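Local structure of RV0130 (Mycobacterium tuberculosis, 2C2I) at residues W23-Q28 and G103-A108; E29-F34 and I60-M65; R95-V100 and A137-V142. The protein probably catalyses the reversible hydration of trans-2-enoyl-CoA to (3R)-3-hydroxyacyl-CoA, working as a homodimer with the hotdog fold. One frame throughout, in Å; residues are numbered along the deposited sequence.

Contact 1 of 3, residues W23-Q28 and G103-A108; sequences WVTITQ and GSRVRA
The indole of Trp-23 lies between two arginines, Arg-105 over one face and Arg-107 over the other. The guanidinium of Arg-105 stacks almost flat on the ring, with the planes 14° apart. Its CZ is 4.0 Å from the centroid of the Trp-23 five-membered ring, a cation-pi contact over the face. On the opposite face, CB of Arg-107 makes a CH-pi contact, 3.7 Å from the centroid of the Trp-23 six-membered ring. The Arg-107 chain bends at chi3 (78°), which brings NE over the CE2-CZ2 side of the indole. NE1 of Trp-23 and NH1 of Arg-107 are 3.5 Å apart, but both are donors and do not bond.

Next to these side chains the two backbones pair antiparallel. Val-24 and Val-106 form a hydrogen-bonded pair, with the N of Val-24 2.9 Å from the O of Val-106 and the reverse bond matching it. Thr-25 and Arg-105 are the next, non-hydrogen-bonded pair. OG1 of Thr-25 touches CG of Arg-105 on the face that carries them both. Beyond the ladder, the N of Gly-103 reaches the O of Ile-26 at 2.7 Å. The other face carries the valines, whose CG2 atoms meet tightly at 3.5 Å (Val-24 to Val-106). Leu-73 of helix 70-75 packs on Val-24 there.

This is an outer strand of the hotdog sheet joined to its neighbour. Strand 122-133 and the residue after it position the arginines. Glu-132 forms a salt bridge with NE of Arg-107, and Glu-134 one with NH2 of Arg-105. A water accepts from NH1 of Arg-105 at 2.9 Å. The carboxylates probably offset the two positive charges beside the indole, while fixing how the guanidiniums are turned.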
loop_
_atom_site.group_PDB
_atom_site.type_symbol
_atom_site.label_atom_id
_atom_site.label_comp_id
_atom_site.label_asym_id
_atom_site.label_seq_id
_atom_site.Cartn_x
_atom_site.Cartn_y
_atom_site.Cartn_z
ATOM N N TRP A 23 -19.324 6.483 2.462
ATOM C CA TRP A 23 -18.498 7.358 1.640
ATOM C C TRP A 23 -17.513 8.089 2.564
ATOM O O TRP A 23 -17.880 8.533 3.666
ATOM C CB TRP A 23 -19.366 8.374 0.886
ATOM C CG TRP A 23 -20.197 7.790 -0.220
ATOM C CD1 TRP A 23 -21.564 7.555 -0.207
ATOM C CD2 TRP A 23 -19.737 7.386 -1.513
ATOM N NE1 TRP A 23 -21.960 7.021 -1.411
ATOM C CE2 TRP A 23 -20.868 6.908 -2.234
ATOM C CE3 TRP A 23 -18.485 7.372 -2.133
ATOM C CZ2 TRP A 23 -20.772 6.422 -3.545
ATOM C CZ3 TRP A 23 -18.393 6.890 -3.435
ATOM C CH2 TRP A 23 -19.532 6.421 -4.128
ATOM N N VAL A 24 -16.263 8.196 2.126
ATOM C CA VAL A 24 -15.264 8.998 2.825
ATOM C C VAL A 24 -14.656 9.968 1.826
ATOM O O VAL A 24 -14.426 9.611 0.666
ATOM C CB VAL A 24 -14.154 8.154 3.560
ATOM C CG1 VAL A 24 -14.752 7.005 4.375
ATOM C CG2 VAL A 24 -13.089 7.655 2.610
ATOM N N THR A 25 -14.427 11.199 2.269
ATOM C CA THR A 25 -13.864 12.230 1.397
ATOM C C THR A 25 -12.345 12.245 1.551
ATOM O O THR A 25 -11.834 12.319 2.670
ATOM C CB THR A 25 -14.464 13.621 1.710
ATOM O OG1 THR A 25 -15.876 13.583 1.481
ATOM C CG2 THR A 25 -13.821 14.720 0.833
ATOM N N ILE A 26 -11.641 12.148 0.426
ATOM C CA ILE A 26 -10.166 12.185 0.426
ATOM C C ILE A 26 -9.708 13.630 0.231
ATOM O O ILE A 26 -9.941 14.219 -0.825
ATOM C CB ILE A 26 -9.572 11.233 -0.651
ATOM C CG1 ILE A 26 -9.991 9.770 -0.398
ATOM C CG2 ILE A 26 -8.040 11.330 -0.723
ATOM C CD1 ILE A 26 -9.971 9.327 1.087
ATOM N N THR A 27 -9.080 14.191 1.259
ATOM C CA THR A 27 -8.702 15.618 1.252
ATOM C C THR A 27 -7.253 15.866 0.856
ATOM O O THR A 27 -6.424 14.960 0.916
ATOM C CB THR A 27 -8.934 16.286 2.624
ATOM O OG1 THR A 27 -8.063 15.725 3.615
ATOM C CG2 THR A 27 -10.398 16.137 3.055
ATOM N N GLN A 28 -6.947 17.104 0.475
ATOM C CA GLN A 28 -5.568 17.480 0.168
ATOM C C GLN A 28 -4.683 17.348 1.416
ATOM O O GLN A 28 -3.531 16.916 1.321
ATOM C CB GLN A 28 -5.496 18.892 -0.423
ATOM C CG GLN A 28 -4.108 19.245 -0.918
ATOM C CD GLN A 28 -3.663 18.395 -2.100
ATOM O OE1 GLN A 28 -4.276 18.424 -3.163
ATOM N NE2 GLN A 28 -2.565 17.658 -1.922
ATOM N N GLY A 103 -10.386 15.655 -3.031
ATOM C CA GLY A 103 -11.743 16.169 -2.785
ATOM C C GLY A 103 -12.867 15.206 -3.112
ATOM O O GLY A 103 -14.006 15.439 -2.714
ATOM N N SER A 104 -12.566 14.148 -3.865
ATOM C CA SER A 104 -13.549 13.119 -4.231
ATOM C C SER A 104 -13.953 12.234 -3.071
ATOM O O SER A 104 -13.232 12.139 -2.080
ATOM C CB SER A 104 -12.983 12.213 -5.317
ATOM O OG SER A 104 -12.809 12.957 -6.502
ATOM N N ARG A 105 -15.101 11.556 -3.226
ATOM C CA ARG A 105 -15.537 10.552 -2.260
ATOM C C ARG A 105 -15.284 9.143 -2.791
ATOM O O ARG A 105 -15.416 8.876 -3.991
ATOM C CB ARG A 105 -17.008 10.718 -1.892
ATOM C CG ARG A 105 -17.298 12.037 -1.199
ATOM C CD ARG A 105 -18.573 11.965 -0.377
ATOM N NE ARG A 105 -19.712 11.560 -1.195
ATOM C CZ ARG A 105 -20.914 11.304 -0.696
ATOM N NH1 ARG A 105 -21.126 11.416 0.615
ATOM N NH2 ARG A 105 -21.899 10.936 -1.505
ATOM N N VAL A 106 -14.885 8.266 -1.882
ATOM C CA VAL A 106 -14.654 6.861 -2.188
ATOM C C VAL A 106 -15.462 5.955 -1.224
ATOM O O VAL A 106 -15.769 6.329 -0.099
ATOM C CB VAL A 106 -13.135 6.506 -2.105
ATOM C CG1 VAL A 106 -12.335 7.307 -3.138
ATOM C CG2 VAL A 106 -12.607 6.758 -0.688
ATOM N N ARG A 107 -15.774 4.752 -1.677
ATOM C CA ARG A 107 -16.522 3.795 -0.865
ATOM C C ARG A 107 -16.108 2.392 -1.299
ATOM O O ARG A 107 -15.855 2.145 -2.482
ATOM C CB ARG A 107 -18.031 4.005 -1.078
ATOM C CG ARG A 107 -18.918 2.984 -0.446
ATOM C CD ARG A 107 -20.367 3.460 -0.512
ATOM N NE ARG A 107 -20.953 3.270 -1.838
ATOM C CZ ARG A 107 -22.253 3.420 -2.088
ATOM N NH1 ARG A 107 -23.076 3.767 -1.104
ATOM N NH2 ARG A 107 -22.728 3.218 -3.308
ATOM N N ALA A 108 -16.062 1.467 -0.348
ATOM C CA ALA A 108 -15.593 0.126 -0.641
ATOM C C ALA A 108 -16.684 -0.924 -0.401
ATOM O O ALA A 108 -17.535 -0.730 0.476
ATOM C CB ALA A 108 -14.319 -0.199 0.203
HETATM O O HOH W 1 -19.159 11.487 2.790
#

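Contact 2 of 3, residues E29-F34 and I60-M65; sequences EEVNLF and IAHGFM
His-62, whose ring packs against Phe-34 and Val-31, receives the backbone N-H of Met-65 on its carbonyl O; Met-65 N to His-62 O is 2.9 Å. This bond closes the first turn of helix 63-68, with His-62 as the N-cap residue. CZ of Phe-34 comes within 3.4 Å of the same Met-65 N.

CG of Phe-34 is anti to its backbone N (chi1 -165°), reaching across from helix 28-38. CB of Met-65, a selenomethionine here, sits over the middle of the Phe-34 ring, 3.5 Å from its centroid. SE of Met-65 adds an oblique Met-aromatic contact. The Phe-34 and His-62 rings meet obliquely, planes at 52°. CD2 of Phe-34 stands over the rim of one imidazole face, 3.4 Å from CG of His-62. CE1 of His-62 approaches the O of Val-31 at 3.5 Å, and CG1 of Val-31 packs on the same carbon.

NE2 of His-62 bonds the backbone O of Asp-40, and the ring stacks on that of His-45. By similarity, both are important for catalysis, and 60-63 binds substrate. Phe-34 also meets Phe-34 of the second subunit. The Phe-34 and Val-31 contacts, the Asp-40 bond and the His-45 stack would together limit rotation of the imidazole, consistent with His-62 helping to position those two residues.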
loop_
_atom_site.group_PDB
_atom_site.type_symbol
_atom_site.label_atom_id
_atom_site.label_comp_id
_atom_site.label_asym_id
_atom_site.label_seq_id
_atom_site.Cartn_x
_atom_site.Cartn_y
_atom_site.Cartn_z
ATOM N N GLU A 29 -5.232 17.689 2.582
ATOM C CA GLU A 29 -4.512 17.549 3.852
ATOM C C GLU A 29 -4.058 16.104 4.064
ATOM O O GLU A 29 -2.944 15.866 4.504
ATOM C CB GLU A 29 -5.369 18.044 5.029
ATOM C CG GLU A 29 -5.272 17.223 6.318
ATOM C CD GLU A 29 -4.546 17.888 7.495
ATOM O OE1 GLU A 29 -5.008 17.667 8.637
ATOM O OE2 GLU A 29 -3.522 18.598 7.314
ATOM N N GLU A 30 -4.935 15.148 3.754
ATOM C CA GLU A 30 -4.593 13.731 3.915
ATOM C C GLU A 30 -3.538 13.314 2.916
ATOM O O GLU A 30 -2.647 12.517 3.250
ATOM C CB GLU A 30 -5.832 12.852 3.773
ATOM C CG GLU A 30 -6.836 13.064 4.898
ATOM C CD GLU A 30 -8.142 12.328 4.649
ATOM O OE1 GLU A 30 -8.514 12.117 3.461
ATOM O OE2 GLU A 30 -8.776 11.937 5.649
ATOM N N VAL A 31 -3.648 13.834 1.698
ATOM C CA VAL A 31 -2.725 13.473 0.615
ATOM C C VAL A 31 -1.320 13.992 0.946
ATOM O O VAL A 31 -0.326 13.281 0.758
ATOM C CB VAL A 31 -3.221 13.955 -0.767
ATOM C CG1 VAL A 31 -2.171 13.705 -1.858
ATOM C CG2 VAL A 31 -4.517 13.246 -1.155
ATOM N N ASN A 32 -1.265 15.223 1.466
ATOM C CA ASN A 32 -0.015 15.826 1.985
ATOM C C ASN A 32 0.612 15.071 3.150
ATOM O O ASN A 32 1.830 14.886 3.181
ATOM C CB ASN A 32 -0.268 17.279 2.397
ATOM C CG ASN A 32 -0.710 18.146 1.241
ATOM O OD1 ASN A 32 -0.687 17.737 0.088
ATOM N ND2 ASN A 32 -1.136 19.364 1.557
ATOM N N LEU A 33 -0.202 14.623 4.109
ATOM C CA LEU A 33 0.310 13.864 5.245
ATOM C C LEU A 33 0.886 12.542 4.732
ATOM O O LEU A 33 1.905 12.101 5.228
ATOM C CB LEU A 33 -0.771 13.565 6.284
ATOM C CG LEU A 33 -1.374 14.718 7.113
ATOM C CD1 LEU A 33 -2.531 14.255 7.980
ATOM C CD2 LEU A 33 -0.299 15.367 7.950
ATOM N N PHE A 34 0.208 11.938 3.749
ATOM C CA PHE A 34 0.663 10.678 3.146
ATOM C C PHE A 34 2.033 10.829 2.486
ATOM O O PHE A 34 2.922 9.963 2.631
ATOM C CB PHE A 34 -0.346 10.149 2.131
ATOM C CG PHE A 34 -0.106 8.700 1.752
ATOM C CD1 PHE A 34 -0.550 7.677 2.578
ATOM C CD2 PHE A 34 0.580 8.379 0.578
ATOM C CE1 PHE A 34 -0.317 6.320 2.230
ATOM C CE2 PHE A 34 0.829 7.030 0.221
ATOM C CZ PHE A 34 0.374 6.006 1.045
ATOM N N ILE A 60 -4.218 14.249 -7.618
ATOM C CA ILE A 60 -4.845 12.933 -7.393
ATOM C C ILE A 60 -4.184 12.238 -6.188
ATOM O O ILE A 60 -3.020 12.523 -5.857
ATOM C CB ILE A 60 -4.812 12.034 -8.688
ATOM C CG1 ILE A 60 -3.383 11.673 -9.123
ATOM C CG2 ILE A 60 -5.570 12.672 -9.853
ATOM C CD1 ILE A 60 -3.326 10.682 -10.267
ATOM N N ALA A 61 -4.916 11.344 -5.523
ATOM C CA ALA A 61 -4.368 10.585 -4.402
ATOM C C ALA A 61 -3.244 9.656 -4.875
ATOM O O ALA A 61 -3.196 9.256 -6.017
ATOM C CB ALA A 61 -5.476 9.746 -3.729
ATOM N N HIS A 62 -2.358 9.295 -3.957
ATOM C CA HIS A 62 -1.397 8.224 -4.209
ATOM C C HIS A 62 -2.198 6.922 -4.281
ATOM O O HIS A 62 -3.054 6.698 -3.436
ATOM C CB HIS A 62 -0.433 8.079 -3.028
ATOM C CG HIS A 62 0.380 9.299 -2.726
ATOM N ND1 HIS A 62 -0.144 10.410 -2.096
ATOM C CD2 HIS A 62 1.705 9.544 -2.884
ATOM C CE1 HIS A 62 0.812 11.308 -1.930
ATOM N NE2 HIS A 62 1.943 10.811 -2.407
ATOM N N GLY A 63 -1.948 6.090 -5.280
ATOM C CA GLY A 63 -2.542 4.731 -5.296
ATOM C C GLY A 63 -2.236 3.968 -4.014
ATOM O O GLY A 63 -3.098 3.206 -3.500
ATOM N N PHE A 64 -1.044 4.178 -3.455
ATOM C CA PHE A 64 -0.687 3.446 -2.246
ATOM C C PHE A 64 -1.538 3.921 -1.088
ATOM O O PHE A 64 -1.732 3.185 -0.134
ATOM C CB PHE A 64 0.805 3.564 -1.906
ATOM C CG PHE A 64 1.697 2.618 -2.674
ATOM C CD1 PHE A 64 1.476 1.224 -2.650
ATOM C CD2 PHE A 64 2.773 3.114 -3.403
ATOM C CE1 PHE A 64 2.329 0.365 -3.342
ATOM C CE2 PHE A 64 3.654 2.241 -4.086
ATOM C CZ PHE A 64 3.426 0.883 -4.076
HETATM N N MSE A 65 -2.042 5.160 -1.170
HETATM C CA MSE A 65 -2.899 5.639 -0.100
HETATM C C MSE A 65 -4.291 5.035 -0.221
HETATM O O MSE A 65 -4.818 4.550 0.759
HETATM C CB MSE A 65 -3.021 7.156 -0.071
HETATM C CG MSE A 65 -3.937 7.590 1.086
HETATM SE SE MSE A 65 -3.935 9.504 1.369
HETATM C CE MSE A 65 -4.074 9.859 0.006
#

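Contact 3 of 3, residues R95-V100 and A137-V142; sequences RFPAPV and AKPACV
Phe-96 turns the edge of its ring to the backbone of Ala-140, whose O lies in the ring plane, 3.5 Å from CD1 of Phe-96. With SG anti to the backbone N (chi1 -178°), Cys-141 sets its sulfur 3.7 Å from CE1 of Phe-96, an oblique sulfur-aromatic contact. Next along, the rings of Pro-97 and Pro-139 cross at about a right angle, with their CG atoms 4.0 Å apart. CB of Pro-97 presses on the carbonyl O of Pro-139 at 3.3 Å, and the N of Ala-98 makes a weak bond to that same O. Lys-138 lays its CB against CB of Ala-98. At the far end, CG2 of Val-100 meets CB of Ala-140 at 3.5 Å.

In the hotdog sheet, this is where the end of strand 86-95 pairs with strand 141-149. Arg-95 and Val-142 are an antiparallel hydrogen-bonded pair, with the N of Arg-95 2.9 Å from the O of Val-142. A classic beta bulge puts Ala-140 and Cys-141 together opposite the single residue Val-131 of strand 122-133. Past the bridge the regular ladder stops but the two segments stay close, and a water donates to both carbonyls, 2.6 Å to the O of Ala-98 and 2.7 Å to the O of Ala-140. Pro-97, Ala-98 and Pro-99 are substrate-binding by similarity.

The guanidinium of Arg-95 leads away from Val-142; its NH2 bonds OD1 of Asn-92 of the second subunit. Arg-95 also pairs in an antiparallel ladder with a strand of that subunit, which carries the sheet across the dimer interface.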
loop_
_atom_site.group_PDB
_atom_site.type_symbol
_atom_site.label_atom_id
_atom_site.label_comp_id
_atom_site.label_asym_id
_atom_site.label_seq_id
_atom_site.Cartn_x
_atom_site.Cartn_y
_atom_site.Cartn_z
ATOM N N ARG A 95 -5.154 -3.401 -8.512
ATOM C CA ARG A 95 -5.156 -2.559 -9.703
ATOM C C ARG A 95 -5.839 -1.251 -9.334
ATOM O O ARG A 95 -6.607 -1.188 -8.358
ATOM C CB ARG A 95 -5.850 -3.263 -10.883
ATOM C CG ARG A 95 -5.141 -4.518 -11.424
ATOM C CD ARG A 95 -3.832 -4.182 -12.087
ATOM N NE ARG A 95 -3.166 -5.305 -12.719
ATOM C CZ ARG A 95 -2.225 -6.071 -12.149
ATOM N NH1 ARG A 95 -1.860 -5.908 -10.873
ATOM N NH2 ARG A 95 -1.668 -7.026 -12.865
ATOM N N PHE A 96 -5.500 -0.181 -10.068
ATOM C CA PHE A 96 -6.043 1.150 -9.799
ATOM C C PHE A 96 -6.636 1.693 -11.094
ATOM O O PHE A 96 -6.013 2.554 -11.761
ATOM C CB PHE A 96 -4.936 2.103 -9.310
ATOM C CG PHE A 96 -4.262 1.661 -8.032
ATOM C CD1 PHE A 96 -4.928 1.746 -6.819
ATOM C CD2 PHE A 96 -2.968 1.155 -8.054
ATOM C CE1 PHE A 96 -4.311 1.353 -5.626
ATOM C CE2 PHE A 96 -2.330 0.755 -6.859
ATOM C CZ PHE A 96 -2.998 0.846 -5.655
ATOM N N PRO A 97 -7.810 1.176 -11.494
ATOM C CA PRO A 97 -8.353 1.538 -12.827
ATOM C C PRO A 97 -8.545 3.039 -13.085
ATOM O O PRO A 97 -8.293 3.504 -14.201
ATOM C CB PRO A 97 -9.682 0.787 -12.874
ATOM C CG PRO A 97 -9.399 -0.472 -11.991
ATOM C CD PRO A 97 -8.658 0.168 -10.816
ATOM N N ALA A 98 -8.966 3.775 -12.073
ATOM C CA ALA A 98 -9.235 5.214 -12.204
ATOM C C ALA A 98 -8.537 6.000 -11.095
ATOM O O ALA A 98 -8.537 5.580 -9.942
ATOM C CB ALA A 98 -10.714 5.468 -12.135
ATOM N N PRO A 99 -7.975 7.172 -11.436
ATOM C CA PRO A 99 -7.411 8.042 -10.401
ATOM C C PRO A 99 -8.471 8.587 -9.427
ATOM O O PRO A 99 -9.665 8.590 -9.723
ATOM C CB PRO A 99 -6.773 9.198 -11.202
ATOM C CG PRO A 99 -6.609 8.676 -12.579
ATOM C CD PRO A 99 -7.786 7.732 -12.789
ATOM N N VAL A 100 -8.025 9.006 -8.254
ATOM C CA VAL A 100 -8.910 9.569 -7.267
ATOM C C VAL A 100 -8.562 11.054 -7.210
ATOM O O VAL A 100 -7.545 11.422 -6.609
ATOM C CB VAL A 100 -8.706 8.906 -5.889
ATOM C CG1 VAL A 100 -9.625 9.527 -4.830
ATOM C CG2 VAL A 100 -8.929 7.381 -5.984
ATOM N N ALA A 137 -16.893 5.885 -13.673
ATOM C CA ALA A 137 -17.473 4.547 -13.822
ATOM C C ALA A 137 -16.495 3.481 -13.320
ATOM O O ALA A 137 -16.920 2.461 -12.788
ATOM C CB ALA A 137 -17.821 4.277 -15.255
ATOM N N LYS A 138 -15.204 3.717 -13.541
ATOM C CA LYS A 138 -14.155 2.731 -13.226
ATOM C C LYS A 138 -13.831 2.774 -11.728
ATOM O O LYS A 138 -13.858 3.843 -11.132
ATOM C CB LYS A 138 -12.883 2.985 -14.054
ATOM C CG LYS A 138 -13.018 2.713 -15.563
ATOM C CD LYS A 138 -11.697 3.021 -16.285
ATOM C CE LYS A 138 -11.821 2.914 -17.802
ATOM N NZ LYS A 138 -12.922 3.807 -18.309
ATOM N N PRO A 139 -13.529 1.601 -11.108
ATOM C CA PRO A 139 -13.166 1.627 -9.681
ATOM C C PRO A 139 -11.837 2.351 -9.453
ATOM O O PRO A 139 -11.017 2.438 -10.369
ATOM C CB PRO A 139 -12.990 0.142 -9.304
ATOM C CG PRO A 139 -13.131 -0.651 -10.554
ATOM C CD PRO A 139 -13.550 0.240 -11.685
ATOM N N ALA A 140 -11.641 2.851 -8.239
ATOM C CA ALA A 140 -10.375 3.449 -7.856
ATOM C C ALA A 140 -9.375 2.354 -7.534
ATOM O O ALA A 140 -8.178 2.518 -7.757
ATOM C CB ALA A 140 -10.552 4.357 -6.673
ATOM N N CYS A 141 -9.871 1.225 -7.034
ATOM C CA CYS A 141 -8.961 0.176 -6.593
ATOM C C CYS A 141 -9.716 -1.139 -6.557
ATOM O O CYS A 141 -10.852 -1.186 -6.089
ATOM C CB CYS A 141 -8.441 0.526 -5.202
ATOM S SG CYS A 141 -7.247 -0.690 -4.551
ATOM N N VAL A 142 -9.083 -2.195 -7.071
ATOM C CA VAL A 142 -9.581 -3.562 -6.951
ATOM C C VAL A 142 -8.419 -4.338 -6.329
ATOM O O VAL A 142 -7.340 -4.409 -6.908
ATOM C CB VAL A 142 -9.975 -4.205 -8.293
ATOM C CG1 VAL A 142 -10.574 -5.610 -8.068
ATOM C CG2 VAL A 142 -10.962 -3.322 -9.089
HETATM O O HOH W 2 -6.901 4.856 -8.073
#

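From the N terminus, strand 17-25 enters contact 1 and runs into helix 28-38, the first half of contact 2. Contact 2 closes at 60-65, so its loop, which includes Asp-40 and His-45, probably important for catalysis, nests inside the longer loop closed by contact 1 at 103-108. The chain reaches 95-100 before that closure, and contact 3 closes only at 137-142; contacts 1 and 3 cross. Contact 2 precedes contact 3. Ile-26 packs on Val-31 and Ala-61 between contacts 1 and 2. A probable bond from Ala-61 N to Val-100 O ties contacts 2 and 3. Contact 1 joins two strands, contact 2 two helices, contact 3 a loop and strand; the last two touch the second subunit.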